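Local coordinates for tail lysozyme, putative (Geobacter sulfurreducens, PDB 2IA7), which is of unknown function but belongs to the gp25-like baseplate wedge family and may act as a phage tail lysozyme, at residues A[99-111]-A[121-133]. Numbering follows the deposited sequence.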
ATOM      1  N   PRO A  99       2.831   7.100  12.382  1.00 17.95           N
ATOM      2  CA  PRO A  99       1.679   7.668  13.063  1.00 17.61           C
ATOM      3  C   PRO A  99       1.698   9.203  13.064  1.00 18.35           C
ATOM      4  O   PRO A  99       0.991   9.863  13.882  1.00 19.39           O
ATOM      5  CB  PRO A  99       1.871   7.130  14.486  1.00 18.33           C
ATOM      6  CG  PRO A  99       3.354   7.119  14.647  1.00 18.51           C
ATOM      7  CD  PRO A  99       3.953   6.843  13.290  1.00 19.23           C
ATOM      8  N   ARG A 100       2.417   9.836  12.131  1.00 19.73           N
ATOM      9  CA  ARG A 100       2.572  11.305  12.207  1.00 18.75           C
ATOM     10  C   ARG A 100       1.265  12.082  12.006  1.00 21.82           C
ATOM     11  O   ARG A 100       1.166  13.259  12.437  1.00 23.45           O
ATOM     12  CB  ARG A 100       3.679  11.810  11.294  1.00 17.36           C
ATOM     13  CG  ARG A 100       3.439  11.684   9.815  1.00 17.67           C
ATOM     14  CD  ARG A 100       4.482  12.375   8.950  1.00 16.68           C
ATOM     15  NE  ARG A 100       4.269  12.063   7.545  1.00 16.51           N
ATOM     16  CZ  ARG A 100       4.811  11.045   6.877  1.00 18.12           C
ATOM     17  NH1 ARG A 100       5.615  10.176   7.470  1.00 16.80           N
ATOM     18  NH2 ARG A 100       4.472  10.827   5.628  1.00 15.68           N
ATOM     19  N   GLU A 101       0.254  11.443  11.401  1.00 20.11           N
ATOM     20  CA  GLU A 101      -1.087  12.009  11.267  1.00 21.40           C
ATOM     21  C   GLU A 101      -2.118  11.227  12.057  1.00 21.06           C
ATOM     22  O   GLU A 101      -3.315  11.301  11.779  1.00 24.20           O
ATOM     23  CB  GLU A 101      -1.475  12.103   9.790  1.00 18.42           C
ATOM     24  CG  GLU A 101      -0.711  13.227   9.071  1.00 20.87           C
ATOM     25  CD  GLU A 101      -1.117  13.469   7.637  1.00 26.73           C
ATOM     26  OE1 GLU A 101      -2.188  12.998   7.162  1.00 25.29           O
ATOM     27  OE2 GLU A 101      -0.313  14.131   6.961  1.00 25.59           O
ATOM     28  N   ALA A 102      -1.663  10.475  13.053  1.00 23.65           N
ATOM     29  CA  ALA A 102      -2.578   9.659  13.856  1.00 28.24           C
ATOM     30  C   ALA A 102      -3.662  10.520  14.543  1.00 28.11           C
ATOM     31  O   ALA A 102      -4.822  10.100  14.605  1.00 29.68           O
ATOM     32  CB  ALA A 102      -1.821   8.833  14.872  1.00 28.46           C
ATOM     33  N   ALA A 103      -3.294  11.738  14.958  1.00 28.74           N
ATOM     34  CA  ALA A 103      -4.236  12.684  15.619  1.00 31.68           C
ATOM     35  C   ALA A 103      -5.409  13.033  14.714  1.00 33.71           C
ATOM     36  O   ALA A 103      -6.487  13.381  15.182  1.00 36.00           O
ATOM     37  CB  ALA A 103      -3.520  13.962  16.030  1.00 31.86           C
ATOM     38  N   GLU A 104      -5.195  12.924  13.408  1.00 32.55           N
ATOM     39  CA  GLU A 104      -6.251  13.128  12.441  1.00 29.53           C
ATOM     40  C   GLU A 104      -6.873  11.792  11.971  1.00 26.30           C
ATOM     41  O   GLU A 104      -7.655  11.785  11.039  1.00 27.58           O
ATOM     42  CB  GLU A 104      -5.713  13.950  11.274  1.00 33.23           C
ATOM     43  CG  GLU A 104      -4.758  15.105  11.678  1.00 37.03           C
ATOM     44  CD  GLU A 104      -5.279  15.955  12.820  1.00 46.01           C
ATOM     45  N   GLY A 105      -6.541  10.691  12.634  1.00 25.12           N
ATOM     46  CA  GLY A 105      -7.112   9.380  12.324  1.00 25.51           C
ATOM     47  C   GLY A 105      -6.554   8.710  11.066  1.00 25.48           C
ATOM     48  O   GLY A 105      -7.241   7.909  10.396  1.00 25.67           O
ATOM     49  N   ARG A 106      -5.302   9.030  10.736  1.00 22.64           N
ATOM     50  CA  ARG A 106      -4.660   8.394   9.600  1.00 22.10           C
ATOM     51  C   ARG A 106      -3.367   7.730  10.020  1.00 18.54           C
ATOM     52  O   ARG A 106      -2.705   8.186  10.930  1.00 17.96           O
ATOM     53  CB  ARG A 106      -4.406   9.414   8.504  1.00 24.65           C
ATOM     54  CG  ARG A 106      -5.674  10.000   7.887  1.00 23.30           C
ATOM     55  CD  ARG A 106      -5.364  10.889   6.728  1.00 29.44           C
ATOM     56  NE  ARG A 106      -4.783  12.139   7.201  1.00 32.71           N
ATOM     57  CZ  ARG A 106      -5.479  13.215   7.555  1.00 34.03           C
ATOM     58  NH1 ARG A 106      -6.804  13.220   7.511  1.00 35.65           N
ATOM     59  NH2 ARG A 106      -4.843  14.299   7.974  1.00 34.45           N
ATOM     60  N   LEU A 107      -3.031   6.642   9.325  1.00 19.31           N
ATOM     61  CA  LEU A 107      -1.737   5.998   9.393  1.00 17.40           C
ATOM     62  C   LEU A 107      -1.173   6.095   7.981  1.00 18.88           C
ATOM     63  O   LEU A 107      -1.791   5.594   7.035  1.00 20.01           O
ATOM     64  CB  LEU A 107      -1.809   4.519   9.793  1.00 18.59           C
ATOM     65  CG  LEU A 107      -1.879   4.127  11.265  1.00 32.38           C
ATOM     66  CD1 LEU A 107      -2.095   2.625  11.341  1.00 33.20           C
ATOM     67  CD2 LEU A 107      -0.578   4.509  11.967  1.00 31.72           C
ATOM     68  N   LEU A 108       0.004   6.705   7.838  1.00 16.75           N
ATOM     69  CA  LEU A 108       0.598   6.944   6.528  1.00 14.36           C
ATOM     70  C   LEU A 108       1.659   5.905   6.264  1.00 15.44           C
ATOM     71  O   LEU A 108       2.535   5.684   7.131  1.00 16.99           O
ATOM     72  CB  LEU A 108       1.177   8.362   6.476  1.00 15.07           C
ATOM     73  CG  LEU A 108       0.172   9.490   6.618  1.00 17.32           C
ATOM     74  CD1 LEU A 108       0.925  10.848   6.556  1.00 20.07           C
ATOM     75  CD2 LEU A 108      -1.021   9.473   5.644  1.00 19.41           C
ATOM     76  N   ILE A 109       1.639   5.276   5.085  1.00 15.00           N
ATOM     77  CA  ILE A 109       2.668   4.304   4.705  1.00 14.95           C
ATOM     78  C   ILE A 109       3.615   4.994   3.769  1.00 15.98           C
ATOM     79  O   ILE A 109       3.254   5.389   2.680  1.00 17.08           O
ATOM     80  CB  ILE A 109       2.116   3.052   4.056  1.00 13.98           C
ATOM     81  CG1 ILE A 109       0.876   2.592   4.849  1.00 17.91           C
ATOM     82  CG2 ILE A 109       3.201   2.025   3.988  1.00 17.08           C
ATOM     83  CD1 ILE A 109       1.086   2.192   6.294  1.00 15.24           C
ATOM     84  N   ASP A 110       4.844   5.212   4.228  1.00 14.91           N
ATOM     85  CA  ASP A 110       5.911   5.774   3.409  1.00 12.73           C
ATOM     86  C   ASP A 110       6.610   4.609   2.705  1.00 15.85           C
ATOM     87  O   ASP A 110       7.195   3.746   3.344  1.00 15.65           O
ATOM     88  CB  ASP A 110       6.878   6.508   4.288  1.00 12.73           C
ATOM     89  CG  ASP A 110       6.223   7.694   5.014  1.00 21.94           C
ATOM     90  OD1 ASP A 110       5.610   8.524   4.365  1.00 18.14           O
ATOM     91  OD2 ASP A 110       6.493   7.789   6.269  1.00 20.04           O
ATOM     92  N   ILE A 111       6.523   4.595   1.384  1.00 13.75           N
ATOM     93  CA  ILE A 111       6.970   3.551   0.535  1.00 13.63           C
ATOM     94  C   ILE A 111       8.035   4.099  -0.416  1.00 13.49           C
ATOM     95  O   ILE A 111       7.750   4.945  -1.242  1.00 16.85           O
ATOM     96  CB  ILE A 111       5.806   2.941  -0.284  1.00 15.49           C
ATOM     97  CG1 ILE A 111       4.661   2.431   0.629  1.00 16.09           C
ATOM     98  CG2 ILE A 111       6.365   1.800  -1.135  1.00 15.76           C
ATOM     99  CD1 ILE A 111       3.374   2.091  -0.101  1.00 17.64           C
ATOM    100  N   ARG A 121      14.458   5.680  -8.501  1.00 18.40           N
ATOM    101  CA  ARG A 121      13.806   5.581  -7.215  1.00 19.71           C
ATOM    102  C   ARG A 121      12.704   6.598  -7.077  1.00 16.54           C
ATOM    103  O   ARG A 121      12.835   7.726  -7.523  1.00 17.98           O
ATOM    104  CB  ARG A 121      14.842   5.707  -6.100  1.00 19.56           C
ATOM    105  CG  ARG A 121      15.890   4.612  -6.218  1.00 23.57           C
ATOM    106  CD  ARG A 121      16.873   4.575  -5.106  1.00 29.90           C
ATOM    107  NE  ARG A 121      17.577   3.299  -5.163  1.00 38.54           N
ATOM    108  CZ  ARG A 121      18.280   2.774  -4.165  1.00 43.22           C
ATOM    109  NH1 ARG A 121      18.414   3.412  -3.003  1.00 43.10           N
ATOM    110  NH2 ARG A 121      18.840   1.584  -4.342  1.00 45.38           N
ATOM    111  N   PHE A 122      11.620   6.155  -6.422  1.00 15.08           N
ATOM    112  CA  PHE A 122      10.478   6.988  -6.169  1.00 13.96           C
ATOM    113  C   PHE A 122      10.005   6.787  -4.740  1.00 15.27           C
ATOM    114  O   PHE A 122      10.329   5.786  -4.091  1.00 16.26           O
ATOM    115  CB  PHE A 122       9.336   6.663  -7.146  1.00 19.07           C
ATOM    116  CG  PHE A 122       9.650   6.966  -8.514  1.00 19.81           C
ATOM    117  CD1 PHE A 122       9.404   8.204  -9.021  1.00 24.39           C
ATOM    118  CD2 PHE A 122      10.192   6.002  -9.314  1.00 19.08           C
ATOM    119  CE1 PHE A 122       9.727   8.482 -10.321  1.00 26.64           C
ATOM    120  CE2 PHE A 122      10.511   6.265 -10.580  1.00 21.54           C
ATOM    121  CZ  PHE A 122      10.273   7.476 -11.106  1.00 22.98           C
ATOM    122  N   ASN A 123       9.235   7.756  -4.257  1.00 16.93           N
ATOM    123  CA  ASN A 123       8.586   7.681  -2.954  1.00 15.60           C
ATOM    124  C   ASN A 123       7.087   7.798  -3.172  1.00 14.30           C
ATOM    125  O   ASN A 123       6.622   8.479  -4.108  1.00 18.07           O
ATOM    126  CB  ASN A 123       9.084   8.809  -2.056  1.00 15.00           C
ATOM    127  CG  ASN A 123       8.723   8.585  -0.573  1.00 15.63           C
ATOM    128  OD1 ASN A 123       9.258   7.679   0.071  1.00 22.75           O
ATOM    129  ND2 ASN A 123       7.847   9.456  -0.033  1.00 23.49           N
ATOM    130  N   LEU A 124       6.291   7.132  -2.328  1.00 13.26           N
ATOM    131  CA  LEU A 124       4.871   7.254  -2.367  1.00 14.84           C
ATOM    132  C   LEU A 124       4.379   7.144  -0.947  1.00 17.64           C
ATOM    133  O   LEU A 124       4.869   6.308  -0.203  1.00 16.63           O
ATOM    134  CB  LEU A 124       4.293   6.091  -3.177  1.00 17.54           C
ATOM    135  CG  LEU A 124       2.811   6.055  -3.469  1.00 17.03           C
ATOM    136  CD1 LEU A 124       2.494   5.415  -4.835  1.00 22.44           C
ATOM    137  CD2 LEU A 124       2.122   5.248  -2.339  1.00 18.82           C
ATOM    138  N   VAL A 125       3.440   8.004  -0.579  1.00 15.78           N
ATOM    139  CA  VAL A 125       2.857   8.009   0.740  1.00 15.57           C
ATOM    140  C   VAL A 125       1.419   7.543   0.579  1.00 15.70           C
ATOM    141  O   VAL A 125       0.634   8.188  -0.121  1.00 16.16           O
ATOM    142  CB  VAL A 125       2.895   9.392   1.380  1.00 17.40           C
ATOM    143  CG1 VAL A 125       2.220   9.374   2.747  1.00 17.13           C
ATOM    144  CG2 VAL A 125       4.364   9.899   1.487  1.00 19.43           C
ATOM    145  N   TYR A 126       1.068   6.425   1.196  1.00 14.43           N
ATOM    146  CA  TYR A 126      -0.257   5.859   1.067  1.00 15.08           C
ATOM    147  C   TYR A 126      -1.026   6.047   2.375  1.00 13.60           C
ATOM    148  O   TYR A 126      -0.619   5.501   3.405  1.00 15.54           O
ATOM    149  CB  TYR A 126      -0.214   4.369   0.694  1.00 17.56           C
ATOM    150  CG  TYR A 126      -1.591   3.923   0.299  1.00 19.01           C
ATOM    151  CD1 TYR A 126      -2.106   4.204  -0.962  1.00 17.46           C
ATOM    152  CD2 TYR A 126      -2.400   3.266   1.216  1.00 17.57           C
ATOM    153  CE1 TYR A 126      -3.433   3.862  -1.306  1.00 20.36           C
ATOM    154  CE2 TYR A 126      -3.716   2.936   0.878  1.00 19.46           C
ATOM    155  CZ  TYR A 126      -4.213   3.243  -0.365  1.00 20.97           C
ATOM    156  OH  TYR A 126      -5.510   2.840  -0.596  1.00 20.90           O
ATOM    157  N   PRO A 127      -2.166   6.767   2.355  1.00 14.99           N
ATOM    158  CA  PRO A 127      -2.921   6.942   3.594  1.00 15.93           C
ATOM    159  C   PRO A 127      -3.940   5.828   3.893  1.00 16.50           C
ATOM    160  O   PRO A 127      -4.794   5.464   3.047  1.00 16.75           O
ATOM    161  CB  PRO A 127      -3.624   8.276   3.371  1.00 18.29           C
ATOM    162  CG  PRO A 127      -3.863   8.297   1.895  1.00 17.90           C
ATOM    163  CD  PRO A 127      -2.753   7.532   1.241  1.00 18.27           C
ATOM    164  N   PHE A 128      -3.876   5.302   5.112  1.00 18.54           N
ATOM    165  CA  PHE A 128      -4.941   4.459   5.679  1.00 17.75           C
ATOM    166  C   PHE A 128      -5.684   5.276   6.737  1.00 18.50           C
ATOM    167  O   PHE A 128      -5.126   6.140   7.375  1.00 20.05           O
ATOM    168  CB  PHE A 128      -4.407   3.168   6.274  1.00 16.54           C
ATOM    169  CG  PHE A 128      -4.020   2.137   5.253  1.00 20.37           C
ATOM    170  CD1 PHE A 128      -4.969   1.497   4.490  1.00 23.22           C
ATOM    171  CD2 PHE A 128      -2.705   1.751   5.120  1.00 26.34           C
ATOM    172  CE1 PHE A 128      -4.609   0.519   3.560  1.00 25.17           C
ATOM    173  CE2 PHE A 128      -2.343   0.779   4.190  1.00 26.14           C
ATOM    174  CZ  PHE A 128      -3.302   0.166   3.417  1.00 25.72           C
ATOM    175  N   TYR A 129      -6.992   5.067   6.817  1.00 18.32           N
ATOM    176  CA  TYR A 129      -7.865   5.840   7.692  1.00 20.22           C
ATOM    177  C   TYR A 129      -8.324   4.924   8.787  1.00 22.02           C
ATOM    178  O   TYR A 129      -8.865   3.862   8.505  1.00 22.73           O
ATOM    179  CB  TYR A 129      -9.079   6.356   6.897  1.00 21.82           C
ATOM    180  CG  TYR A 129      -8.685   7.349   5.875  1.00 20.15           C
ATOM    181  CD1 TYR A 129      -8.180   6.946   4.671  1.00 17.24           C
ATOM    182  CD2 TYR A 129      -8.738   8.700   6.132  1.00 21.70           C
ATOM    183  CE1 TYR A 129      -7.732   7.866   3.731  1.00 19.29           C
ATOM    184  CE2 TYR A 129      -8.301   9.616   5.208  1.00 20.81           C
ATOM    185  CZ  TYR A 129      -7.793   9.200   4.014  1.00 18.46           C
ATOM    186  OH  TYR A 129      -7.354  10.119   3.103  1.00 27.34           O
ATOM    187  N   LEU A 130      -8.079   5.302  10.036  1.00 20.60           N
ATOM    188  CA  LEU A 130      -8.524   4.506  11.177  1.00 23.39           C
ATOM    189  C   LEU A 130      -9.989   4.748  11.416  1.00 23.30           C
ATOM    190  O   LEU A 130     -10.385   5.897  11.624  1.00 28.05           O
ATOM    191  CB  LEU A 130      -7.755   4.894  12.429  1.00 27.67           C
ATOM    192  CG  LEU A 130      -6.289   4.519  12.440  1.00 31.82           C
ATOM    193  CD1 LEU A 130      -5.504   5.523  13.312  1.00 37.78           C
ATOM    194  CD2 LEU A 130      -6.146   3.089  12.919  1.00 39.01           C
ATOM    195  N   LYS A 131     -10.805   3.713  11.286  1.00 23.88           N
ATOM    196  CA  LYS A 131     -12.259   3.877  11.445  1.00 26.53           C
ATOM    197  C   LYS A 131     -12.786   2.857  12.415  1.00 27.46           C
ATOM    198  O   LYS A 131     -12.186   1.802  12.598  1.00 28.23           O
ATOM    199  CB  LYS A 131     -12.995   3.670  10.112  1.00 26.98           C
ATOM    200  CG  LYS A 131     -12.482   4.437   8.918  1.00 32.28           C
ATOM    201  CD  LYS A 131     -12.970   5.857   8.822  1.00 32.29           C
ATOM    202  CE  LYS A 131     -12.777   6.294   7.361  1.00 33.51           C
ATOM    203  NZ  LYS A 131     -13.214   7.624   7.120  1.00 21.36           N
ATOM    204  N   GLU A 132     -13.943   3.156  13.010  1.00 30.32           N
ATOM    205  CA  GLU A 132     -14.669   2.165  13.813  1.00 31.84           C
ATOM    206  C   GLU A 132     -14.939   0.889  13.015  1.00 32.98           C
ATOM    207  O   GLU A 132     -15.248   0.948  11.826  1.00 32.23           O
ATOM    208  CB  GLU A 132     -15.972   2.771  14.336  1.00 32.26           C
ATOM    209  CG  GLU A 132     -15.738   3.903  15.361  1.00 36.57           C
ATOM    210  N   SER A 133     -14.792  -0.257  13.672  1.00 36.13           N
ATOM    211  CA  SER A 133     -14.907  -1.573  13.025  1.00 38.19           C
ATOM    212  C   SER A 133     -16.259  -1.814  12.333  1.00 41.57           C
ATOM    213  O   SER A 133     -16.310  -2.281  11.193  1.00 43.54           O
ATOM    214  CB  SER A 133     -14.680  -2.690  14.068  1.00 37.75           C
TER
HETATM  215  O   HOH W   1     -10.194   8.333   9.797  1.00 47.33           O
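Residues 106-111 and 121-129, parts of strands 106-115 and 120-129, run antiparallel, their N-to-C directions 157° apart, with Leu107, Ile109 and Ile111 in hydrogen-bonded pairs opposite Phe128, Tyr126 and Leu124. Each pair closes a two-bond ring, as where Ile109 N gives to Tyr126 O (2.8 Å) and Tyr126 N to Ile109 O. Pro127, lacking an N-H, fits its non-hydrogen-bonded place opposite Leu108. Past the last ring, Leu130 N still reaches Gly105 O (2.8 Å), and a water links that oxygen to Leu130 O; Gly105 itself has positive phi, which glycine tolerates easily.

These strands form a beta hairpin within a three-stranded antiparallel sheet, strand 90-98 lying on the other side of 106-115. One face carries Leu107, Ile109, Ile111, Leu124, Tyr126 and Phe128; Leu107, Ile109 and Ile111 meet helix 69-86, and Ile111, Leu124 and Tyr126 meet helix 30-42, so branched aliphatic and aromatic residues suit it. There Ile109 CG1, set beside its own backbone N (chi1 -44°), meets the edge of the Phe128 ring at CD2 (3.7 Å), while Tyr126 CE2 lies above one face of that ring, toward its rim. Ile111 and Leu124 lie side by side, pointing the same way, with CD1 of the first 4.1 Å from CD2 of the second.

The other face is more polar. Arg106 lies side by side with Tyr129, its CD 3.5 Å from Tyr129 CE2; the chain bends at chi3 (-73°), and NE bonds Glu101 OE1 (2.7 Å) in a salt bridge. Leu108 CD2 touches Pro127 CB (3.7 Å). Val125 CG2 packs on Asp110 OD1 (3.4 Å), while both carboxylate oxygens are held end-on by NH1 and NH2 of Arg100 through their syn lone pairs, which keeps carboxylate and guanidinium nearly coplanar.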